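Local coordinates for hypothetical protein (Aquifex aeolicus, PDB 2HEK) that is of unknown function but carries a zinc-binding HD domain, binds GDP away from the zinc, and may act as a dGTPase like its relatives, at residues F283-T289 with L351-D357; K318-G322 with I343-I349. All blocks are in the same frame, centred on the assembly; numbering follows the deposited sequence.

In the fold
After an N-terminal pair of strands, the chain builds the mostly helical HD domain with its zinc site, and only later reaches strand 284-289, just past the GDP-binding residues R280 and H282. Helix 292-305 then leads to strand 311-318, which runs on into 318-322. The short strands 326-329 and 332-335 and helices 336-339 and 341-345 follow, before 343-349 returns alongside 318-322 and closes the smaller loop, contact 2. Strand 349-356 continues directly from there and pairs with 284-289 in contact 1, closing the larger loop with the smaller one wholly within it. The result is a three-stranded antiparallel sheet with 349-356 in the middle, the two contact centres lying about 24 Å apart.

Contact 1 (F283-T289 with L351-D357); sequences FKTLLST and LYRIYVD
Strands 284-289 and 351-356 run antiparallel, axes 4.4 Å apart at closest, directions 140° apart. The hydrogen-bonded pairs K284/V356 (K284 N–V356 O 2.8 Å, V356 N–K284 O 2.9 Å) and T289/Y352 (Y352 N–T289 O 2.7 Å) flank a classic beta bulge: helical L286 (-92/-44) and L287 both face I354, so I354 O accepts from L286 N (2.7 Å) and L287 N (3.2 Å), while I354 N donates to L287 O (2.8 Å). T285 O accepts from W361 NE1. Strand 349-356 is central in its sheet, bonded beyond to 311-318. T285/Y355 and S288/R353 are non-hydrogen-bonded pairs on one face, near helix 224-240. There R353 NE donates to S288 OG (2.9 Å), NH1 to F222 O and NH2 to water 1 (3.1 Å); Y355 OH bonds K224 O. On the opposite face L287 (chi1 t) CD2 meets I354 (chi1 m) CD1 at 3.9 Å, both residues packing on helix 292-305. Extended K284 makes a cation-pi contact with W361 and comes within about 4 Å of a bound GDP (nearest atoms).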
ATOM      1  N   PHE A 283     -33.718 -16.308  -2.498  1.00 41.35           N
ATOM      2  CA  PHE A 283     -34.240 -16.251  -3.863  1.00 42.17           C
ATOM      3  C   PHE A 283     -33.090 -15.991  -4.824  1.00 43.85           C
ATOM      4  O   PHE A 283     -32.138 -15.244  -4.516  1.00 44.49           O
ATOM      5  CB  PHE A 283     -35.337 -15.199  -4.008  1.00 43.28           C
ATOM      6  CG  PHE A 283     -36.683 -15.590  -3.397  1.00 44.56           C
ATOM      7  CD1 PHE A 283     -36.798 -16.639  -2.496  1.00 44.94           C
ATOM      8  CD2 PHE A 283     -37.824 -14.872  -3.717  1.00 46.57           C
ATOM      9  CE1 PHE A 283     -38.040 -16.969  -1.934  1.00 46.45           C
ATOM     10  CE2 PHE A 283     -39.079 -15.189  -3.163  1.00 47.64           C
ATOM     11  CZ  PHE A 283     -39.189 -16.242  -2.269  1.00 45.22           C
ATOM     12  N   LYS A 284     -33.152 -16.640  -5.973  1.00 44.37           N
ATOM     13  CA  LYS A 284     -32.081 -16.567  -6.951  1.00 46.78           C
ATOM     14  C   LYS A 284     -32.363 -15.448  -7.976  1.00 46.91           C
ATOM     15  O   LYS A 284     -33.507 -15.220  -8.348  1.00 47.65           O
ATOM     16  CB  LYS A 284     -31.935 -17.935  -7.598  1.00 51.20           C
ATOM     17  CG  LYS A 284     -30.859 -18.049  -8.643  1.00 57.31           C
ATOM     18  CD  LYS A 284     -30.509 -19.515  -8.851  1.00 62.74           C
ATOM     19  CE  LYS A 284     -29.249 -19.676  -9.684  1.00 67.07           C
ATOM     20  NZ  LYS A 284     -28.778 -21.094  -9.648  1.00 69.75           N
ATOM     21  N   THR A 285     -31.327 -14.736  -8.411  1.00 45.75           N
ATOM     22  CA  THR A 285     -31.503 -13.632  -9.356  1.00 42.93           C
ATOM     23  C   THR A 285     -31.941 -14.182 -10.724  1.00 42.94           C
ATOM     24  O   THR A 285     -31.231 -14.966 -11.341  1.00 42.15           O
ATOM     25  CB  THR A 285     -30.203 -12.788  -9.530  1.00 42.01           C
ATOM     26  OG1 THR A 285     -29.722 -12.382  -8.239  1.00 43.03           O
ATOM     27  CG2 THR A 285     -30.488 -11.551 -10.341  1.00 39.34           C
ATOM     28  N   LEU A 286     -33.108 -13.772 -11.182  1.00 41.90           N
ATOM     29  CA  LEU A 286     -33.557 -14.178 -12.525  1.00 45.43           C
ATOM     30  C   LEU A 286     -33.127 -13.137 -13.565  1.00 46.09           C
ATOM     31  O   LEU A 286     -32.638 -13.476 -14.635  1.00 48.94           O
ATOM     32  CB  LEU A 286     -35.081 -14.359 -12.530  1.00 42.94           C
ATOM     33  CG  LEU A 286     -35.791 -14.775 -13.835  1.00 46.97           C
ATOM     34  CD1 LEU A 286     -35.282 -16.122 -14.344  1.00 43.96           C
ATOM     35  CD2 LEU A 286     -37.277 -14.816 -13.566  1.00 45.81           C
ATOM     36  N   LEU A 287     -33.305 -11.864 -13.228  1.00 46.14           N
ATOM     37  CA  LEU A 287     -32.976 -10.773 -14.118  1.00 44.82           C
ATOM     38  C   LEU A 287     -32.271  -9.667 -13.342  1.00 41.76           C
ATOM     39  O   LEU A 287     -32.731  -9.257 -12.275  1.00 40.60           O
ATOM     40  CB  LEU A 287     -34.259 -10.197 -14.737  1.00 45.79           C
ATOM     41  CG  LEU A 287     -34.106  -9.004 -15.688  1.00 48.00           C
ATOM     42  CD1 LEU A 287     -33.374  -9.435 -16.939  1.00 48.66           C
ATOM     43  CD2 LEU A 287     -35.462  -8.346 -16.024  1.00 47.85           C
ATOM     44  N   SER A 288     -31.214  -9.114 -13.928  1.00 36.96           N
ATOM     45  CA  SER A 288     -30.558  -7.940 -13.379  1.00 37.75           C
ATOM     46  C   SER A 288     -30.315  -7.085 -14.580  1.00 38.29           C
ATOM     47  O   SER A 288     -29.577  -7.473 -15.486  1.00 42.25           O
ATOM     48  CB  SER A 288     -29.242  -8.264 -12.666  1.00 37.24           C
ATOM     49  OG  SER A 288     -28.525  -7.080 -12.346  1.00 39.30           O
ATOM     50  N   THR A 289     -30.960  -5.926 -14.652  1.00 38.02           N
ATOM     51  CA  THR A 289     -30.789  -5.124 -15.826  1.00 39.44           C
ATOM     52  C   THR A 289     -30.831  -3.625 -15.564  1.00 39.02           C
ATOM     53  O   THR A 289     -31.334  -3.175 -14.529  1.00 40.83           O
ATOM     54  CB  THR A 289     -31.885  -5.456 -16.849  1.00 39.07           C
ATOM     55  OG1 THR A 289     -31.646  -4.734 -18.057  1.00 41.68           O
ATOM     56  CG2 THR A 289     -33.258  -5.100 -16.286  1.00 35.20           C
ATOM     57  N   LEU A 351     -30.503   0.096 -11.515  1.00 36.34           N
ATOM     58  CA  LEU A 351     -30.475  -1.349 -11.623  1.00 35.36           C
ATOM     59  C   LEU A 351     -31.818  -1.899 -11.218  1.00 36.02           C
ATOM     60  O   LEU A 351     -32.399  -1.458 -10.207  1.00 34.40           O
ATOM     61  CB  LEU A 351     -29.369  -1.955 -10.721  1.00 38.71           C
ATOM     62  CG  LEU A 351     -27.890  -1.723 -11.102  1.00 41.65           C
ATOM     63  CD1 LEU A 351     -26.993  -1.862  -9.855  1.00 44.80           C
ATOM     64  CD2 LEU A 351     -27.427  -2.691 -12.178  1.00 44.34           C
ATOM     65  N   TYR A 352     -32.302  -2.878 -11.976  1.00 33.78           N
ATOM     66  CA  TYR A 352     -33.602  -3.490 -11.664  1.00 36.74           C
ATOM     67  C   TYR A 352     -33.380  -4.962 -11.572  1.00 34.52           C
ATOM     68  O   TYR A 352     -32.781  -5.553 -12.445  1.00 37.98           O
ATOM     69  CB  TYR A 352     -34.649  -3.152 -12.760  1.00 42.32           C
ATOM     70  CG  TYR A 352     -34.613  -1.688 -13.072  1.00 38.82           C
ATOM     71  CD1 TYR A 352     -33.876  -1.216 -14.149  1.00 39.75           C
ATOM     72  CD2 TYR A 352     -35.235  -0.776 -12.231  1.00 38.59           C
ATOM     73  CE1 TYR A 352     -33.806   0.143 -14.411  1.00 39.57           C
ATOM     74  CE2 TYR A 352     -35.136   0.569 -12.459  1.00 40.95           C
ATOM     75  CZ  TYR A 352     -34.439   1.010 -13.572  1.00 38.78           C
ATOM     76  OH  TYR A 352     -34.343   2.350 -13.803  1.00 44.13           O
ATOM     77  N   ARG A 353     -33.820  -5.558 -10.478  1.00 34.36           N
ATOM     78  CA  ARG A 353     -33.565  -6.970 -10.279  1.00 34.82           C
ATOM     79  C   ARG A 353     -34.860  -7.723 -10.073  1.00 35.09           C
ATOM     80  O   ARG A 353     -35.771  -7.219  -9.428  1.00 35.39           O
ATOM     81  CB  ARG A 353     -32.628  -7.214  -9.067  1.00 31.01           C
ATOM     82  CG  ARG A 353     -31.142  -7.209  -9.459  1.00 33.93           C
ATOM     83  CD  ARG A 353     -30.617  -5.814  -9.676  1.00 32.41           C
ATOM     84  NE  ARG A 353     -29.147  -5.852  -9.814  1.00 35.13           N
ATOM     85  CZ  ARG A 353     -28.284  -5.557  -8.835  1.00 34.24           C
ATOM     86  NH1 ARG A 353     -28.725  -5.158  -7.631  1.00 30.57           N
ATOM     87  NH2 ARG A 353     -26.967  -5.632  -9.081  1.00 31.75           N
ATOM     88  N   ILE A 354     -34.913  -8.937 -10.591  1.00 36.54           N
ATOM     89  CA  ILE A 354     -36.031  -9.850 -10.254  1.00 37.56           C
ATOM     90  C   ILE A 354     -35.433 -11.116  -9.671  1.00 32.76           C
ATOM     91  O   ILE A 354     -34.509 -11.702 -10.235  1.00 37.33           O
ATOM     92  CB  ILE A 354     -36.933 -10.208 -11.484  1.00 38.26           C
ATOM     93  CG1 ILE A 354     -37.531  -8.943 -12.102  1.00 40.64           C
ATOM     94  CG2 ILE A 354     -38.083 -11.153 -11.070  1.00 36.36           C
ATOM     95  CD1 ILE A 354     -38.274  -9.186 -13.445  1.00 39.89           C
ATOM     96  N   TYR A 355     -35.959 -11.522  -8.534  1.00 33.19           N
ATOM     97  CA  TYR A 355     -35.482 -12.711  -7.847  1.00 36.66           C
ATOM     98  C   TYR A 355     -36.631 -13.710  -7.741  1.00 39.35           C
ATOM     99  O   TYR A 355     -37.768 -13.301  -7.498  1.00 39.82           O
ATOM    100  CB  TYR A 355     -35.108 -12.330  -6.413  1.00 34.90           C
ATOM    101  CG  TYR A 355     -33.988 -11.302  -6.303  1.00 34.10           C
ATOM    102  CD1 TYR A 355     -34.278  -9.966  -6.104  1.00 34.05           C
ATOM    103  CD2 TYR A 355     -32.636 -11.692  -6.385  1.00 34.60           C
ATOM    104  CE1 TYR A 355     -33.249  -8.994  -5.969  1.00 34.27           C
ATOM    105  CE2 TYR A 355     -31.602 -10.737  -6.244  1.00 34.08           C
ATOM    106  CZ  TYR A 355     -31.927  -9.395  -6.048  1.00 33.78           C
ATOM    107  OH  TYR A 355     -30.949  -8.427  -5.914  1.00 33.32           O
ATOM    108  N   VAL A 356     -36.320 -15.000  -7.850  1.00 41.77           N
ATOM    109  CA  VAL A 356     -37.335 -16.048  -7.682  1.00 45.83           C
ATOM    110  C   VAL A 356     -36.905 -17.165  -6.733  1.00 47.36           C
ATOM    111  O   VAL A 356     -35.728 -17.520  -6.666  1.00 48.03           O
ATOM    112  CB  VAL A 356     -37.743 -16.680  -9.040  1.00 46.87           C
ATOM    113  CG1 VAL A 356     -38.320 -15.636  -9.946  1.00 49.61           C
ATOM    114  CG2 VAL A 356     -36.555 -17.315  -9.708  1.00 47.70           C
ATOM    115  N   ASP A 357     -37.876 -17.705  -6.000  1.00 50.47           N
ATOM    116  CA  ASP A 357     -37.695 -18.926  -5.213  1.00 50.74           C
ATOM    117  C   ASP A 357     -36.793 -19.895  -5.965  1.00 49.69           C
ATOM    118  O   ASP A 357     -37.008 -20.158  -7.143  1.00 47.54           O
ATOM    119  CB  ASP A 357     -39.062 -19.557  -4.947  1.00 53.27           C
ATOM    120  CG  ASP A 357     -39.008 -20.684  -3.925  1.00 55.78           C
ATOM    121  OD1 ASP A 357     -39.706 -20.565  -2.889  1.00 58.23           O
ATOM    122  OD2 ASP A 357     -38.273 -21.672  -4.157  1.00 54.71           O
TER
HETATM  123  O   HOH W   1     -25.374  -6.476 -11.562  1.00 56.71           O

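Contact 2 (K318-G322 with I343-I349); sequences KEVYG and IASLKPI
K318 is extended (-125/129) and faces I349 across a single antiparallel hydrogen-bonded pair, CA to CA 5.0 Å: K318 N donates to I349 O at 2.8 Å and I349 N to K318 O at 2.7 Å. One step further on, the CA atoms of E319 and P348 lie 4.4 Å apart. V320 then takes helical angles (-83/-27), and the two backbones part. Water 2 bridges the gap, accepting from Y321 N (3.2 Å) and donating to L346 O (3.1 Å). In 343-349 the chain leaves helix 341-345 and is extended from L346 to I349. V320, with chi1 t, points into the partner: its CG1 lies 3.8 Å from L346 CD1, and its CG2 lies 3.9 Å from I349 CG1 and 3.3 Å from K347 O. Y321, also t, lays its ring against I343, whose CG2 sits 3.5 Å from the ring centroid and 7° off the normal, a CH-pi contact over the face; Y321 OH bonds H337 ND1. I343 packs on L210 and I349 on Y217, both of helix 203-221. Around S345 the segment also meets the second subunit, where K347 N bonds S345 OG of that subunit. K318 with I349 is the last pair between antiparallel strands 311-318 and 349-356, after which the chains diverge around a small hydrophobic cluster beside a subunit interface.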
ATOM      1  N   LYS A 318     -29.654   5.414  -7.995  1.00 57.75           N
ATOM      2  CA  LYS A 318     -28.766   6.206  -7.137  1.00 52.31           C
ATOM      3  C   LYS A 318     -27.863   7.210  -7.872  1.00 50.72           C
ATOM      4  O   LYS A 318     -27.121   6.856  -8.801  1.00 45.86           O
ATOM      5  CB  LYS A 318     -27.877   5.269  -6.335  1.00 53.68           C
ATOM      6  CG  LYS A 318     -27.008   5.952  -5.319  1.00 53.15           C
ATOM      7  CD  LYS A 318     -27.844   6.331  -4.104  1.00 56.96           C
ATOM      8  CE  LYS A 318     -27.029   7.103  -3.066  1.00 59.13           C
ATOM      9  NZ  LYS A 318     -27.665   7.082  -1.710  1.00 61.25           N
ATOM     10  N   GLU A 319     -27.891   8.453  -7.406  1.00 50.05           N
ATOM     11  CA  GLU A 319     -27.142   9.538  -8.021  1.00 56.70           C
ATOM     12  C   GLU A 319     -25.685   9.515  -7.587  1.00 48.01           C
ATOM     13  O   GLU A 319     -25.384   9.562  -6.413  1.00 50.26           O
ATOM     14  CB  GLU A 319     -27.749  10.897  -7.637  1.00 54.72           C
ATOM     15  CG  GLU A 319     -28.918  11.376  -8.517  1.00 60.93           C
ATOM     16  CD  GLU A 319     -29.217  12.855  -8.303  1.00 58.60           C
ATOM     17  OE1 GLU A 319     -29.520  13.247  -7.147  1.00 67.32           O
ATOM     18  OE2 GLU A 319     -29.132  13.628  -9.287  1.00 68.10           O
ATOM     19  N   VAL A 320     -24.796   9.497  -8.562  1.00 45.52           N
ATOM     20  CA  VAL A 320     -23.359   9.431  -8.329  1.00 45.73           C
ATOM     21  C   VAL A 320     -22.827  10.842  -8.038  1.00 46.24           C
ATOM     22  O   VAL A 320     -21.808  11.018  -7.356  1.00 45.24           O
ATOM     23  CB  VAL A 320     -22.693   8.835  -9.578  1.00 45.81           C
ATOM     24  CG1 VAL A 320     -21.151   8.976  -9.556  1.00 46.93           C
ATOM     25  CG2 VAL A 320     -23.145   7.369  -9.760  1.00 43.65           C
ATOM     26  N   TYR A 321     -23.523  11.846  -8.565  1.00 43.96           N
ATOM     27  CA  TYR A 321     -23.242  13.231  -8.226  1.00 43.38           C
ATOM     28  C   TYR A 321     -24.587  13.952  -8.127  1.00 44.70           C
ATOM     29  O   TYR A 321     -25.393  13.875  -9.049  1.00 42.45           O
ATOM     30  CB  TYR A 321     -22.372  13.878  -9.289  1.00 50.03           C
ATOM     31  CG  TYR A 321     -22.304  15.399  -9.181  1.00 43.74           C
ATOM     32  CD1 TYR A 321     -21.801  16.013  -8.031  1.00 48.73           C
ATOM     33  CD2 TYR A 321     -22.731  16.214 -10.231  1.00 46.82           C
ATOM     34  CE1 TYR A 321     -21.735  17.413  -7.922  1.00 49.96           C
ATOM     35  CE2 TYR A 321     -22.669  17.617 -10.137  1.00 48.37           C
ATOM     36  CZ  TYR A 321     -22.167  18.207  -8.982  1.00 46.11           C
ATOM     37  OH  TYR A 321     -22.091  19.593  -8.871  1.00 50.18           O
ATOM     38  N   GLY A 322     -24.820  14.634  -7.015  1.00 49.20           N
ATOM     39  CA  GLY A 322     -26.126  15.272  -6.753  1.00 54.71           C
ATOM     40  C   GLY A 322     -26.332  16.707  -7.231  1.00 56.97           C
ATOM     41  O   GLY A 322     -27.400  17.280  -6.997  1.00 59.01           O
ATOM     42  N   ILE A 343     -17.325  15.276 -13.807  1.00 42.28           N
ATOM     43  CA  ILE A 343     -18.375  15.293 -12.798  1.00 42.52           C
ATOM     44  C   ILE A 343     -19.738  15.646 -13.435  1.00 47.03           C
ATOM     45  O   ILE A 343     -20.779  15.024 -13.111  1.00 44.97           O
ATOM     46  CB  ILE A 343     -18.010  16.262 -11.669  1.00 41.13           C
ATOM     47  CG1 ILE A 343     -16.801  15.714 -10.880  1.00 41.02           C
ATOM     48  CG2 ILE A 343     -19.180  16.498 -10.775  1.00 41.26           C
ATOM     49  CD1 ILE A 343     -16.333  16.616  -9.747  1.00 40.66           C
ATOM     50  N   ALA A 344     -19.717  16.641 -14.340  1.00 47.94           N
ATOM     51  CA  ALA A 344     -20.901  17.066 -15.093  1.00 49.47           C
ATOM     52  C   ALA A 344     -21.549  15.894 -15.811  1.00 48.66           C
ATOM     53  O   ALA A 344     -22.764  15.912 -16.064  1.00 50.31           O
ATOM     54  CB  ALA A 344     -20.525  18.150 -16.130  1.00 49.52           C
ATOM     55  N   SER A 345     -20.731  14.899 -16.152  1.00 46.54           N
ATOM     56  CA  SER A 345     -21.158  13.788 -16.989  1.00 49.04           C
ATOM     57  C   SER A 345     -21.477  12.453 -16.269  1.00 48.28           C
ATOM     58  O   SER A 345     -21.995  11.515 -16.912  1.00 47.92           O
ATOM     59  CB  SER A 345     -20.052  13.502 -17.983  1.00 53.05           C
ATOM     60  OG  SER A 345     -19.077  12.681 -17.351  1.00 60.26           O
ATOM     61  N   LEU A 346     -21.141  12.331 -14.978  1.00 44.73           N
ATOM     62  CA  LEU A 346     -21.379  11.083 -14.237  1.00 41.36           C
ATOM     63  C   LEU A 346     -22.865  10.736 -14.218  1.00 43.24           C
ATOM     64  O   LEU A 346     -23.681  11.507 -13.733  1.00 38.95           O
ATOM     65  CB  LEU A 346     -20.884  11.188 -12.787  1.00 42.35           C
ATOM     66  CG  LEU A 346     -19.366  11.354 -12.583  1.00 42.92           C
ATOM     67  CD1 LEU A 346     -19.022  11.749 -11.121  1.00 43.26           C
ATOM     68  CD2 LEU A 346     -18.644  10.045 -12.979  1.00 41.74           C
ATOM     69  N   LYS A 347     -23.206   9.571 -14.745  1.00 47.24           N
ATOM     70  CA  LYS A 347     -24.597   9.151 -14.829  1.00 60.56           C
ATOM     71  C   LYS A 347     -25.031   8.417 -13.539  1.00 49.75           C
ATOM     72  O   LYS A 347     -24.200   7.823 -12.853  1.00 47.25           O
ATOM     73  CB  LYS A 347     -24.792   8.279 -16.077  1.00 49.41           C
ATOM     74  CG  LYS A 347     -24.612   9.031 -17.417  1.00 69.69           C
ATOM     75  CD  LYS A 347     -24.596   8.067 -18.632  1.00 52.44           C
ATOM     76  CE  LYS A 347     -24.887   8.812 -19.955  1.00 70.88           C
ATOM     77  NZ  LYS A 347     -24.888   7.908 -21.156  1.00 57.26           N
ATOM     78  N   PRO A 348     -26.332   8.473 -13.201  1.00 51.25           N
ATOM     79  CA  PRO A 348     -26.817   7.722 -12.044  1.00 49.54           C
ATOM     80  C   PRO A 348     -26.759   6.207 -12.245  1.00 43.52           C
ATOM     81  O   PRO A 348     -26.732   5.708 -13.371  1.00 40.87           O
ATOM     82  CB  PRO A 348     -28.270   8.171 -11.906  1.00 51.88           C
ATOM     83  CG  PRO A 348     -28.662   8.599 -13.311  1.00 53.85           C
ATOM     84  CD  PRO A 348     -27.413   9.235 -13.859  1.00 52.64           C
ATOM     85  N   ILE A 349     -26.686   5.484 -11.142  1.00 39.19           N
ATOM     86  CA  ILE A 349     -26.749   4.033 -11.200  1.00 36.89           C
ATOM     87  C   ILE A 349     -28.230   3.654 -11.245  1.00 36.34           C
ATOM     88  O   ILE A 349     -29.004   4.093 -10.400  1.00 40.19           O
ATOM     89  CB  ILE A 349     -26.043   3.406  -9.950  1.00 36.21           C
ATOM     90  CG1 ILE A 349     -24.544   3.753  -9.957  1.00 35.65           C
ATOM     91  CG2 ILE A 349     -26.324   1.870  -9.836  1.00 32.38           C
ATOM     92  CD1 ILE A 349     -23.874   3.705  -8.520  1.00 36.67           C
TER
HETATM   93  O   HOH W   2     -25.234  10.995 -11.079  1.00 42.58           O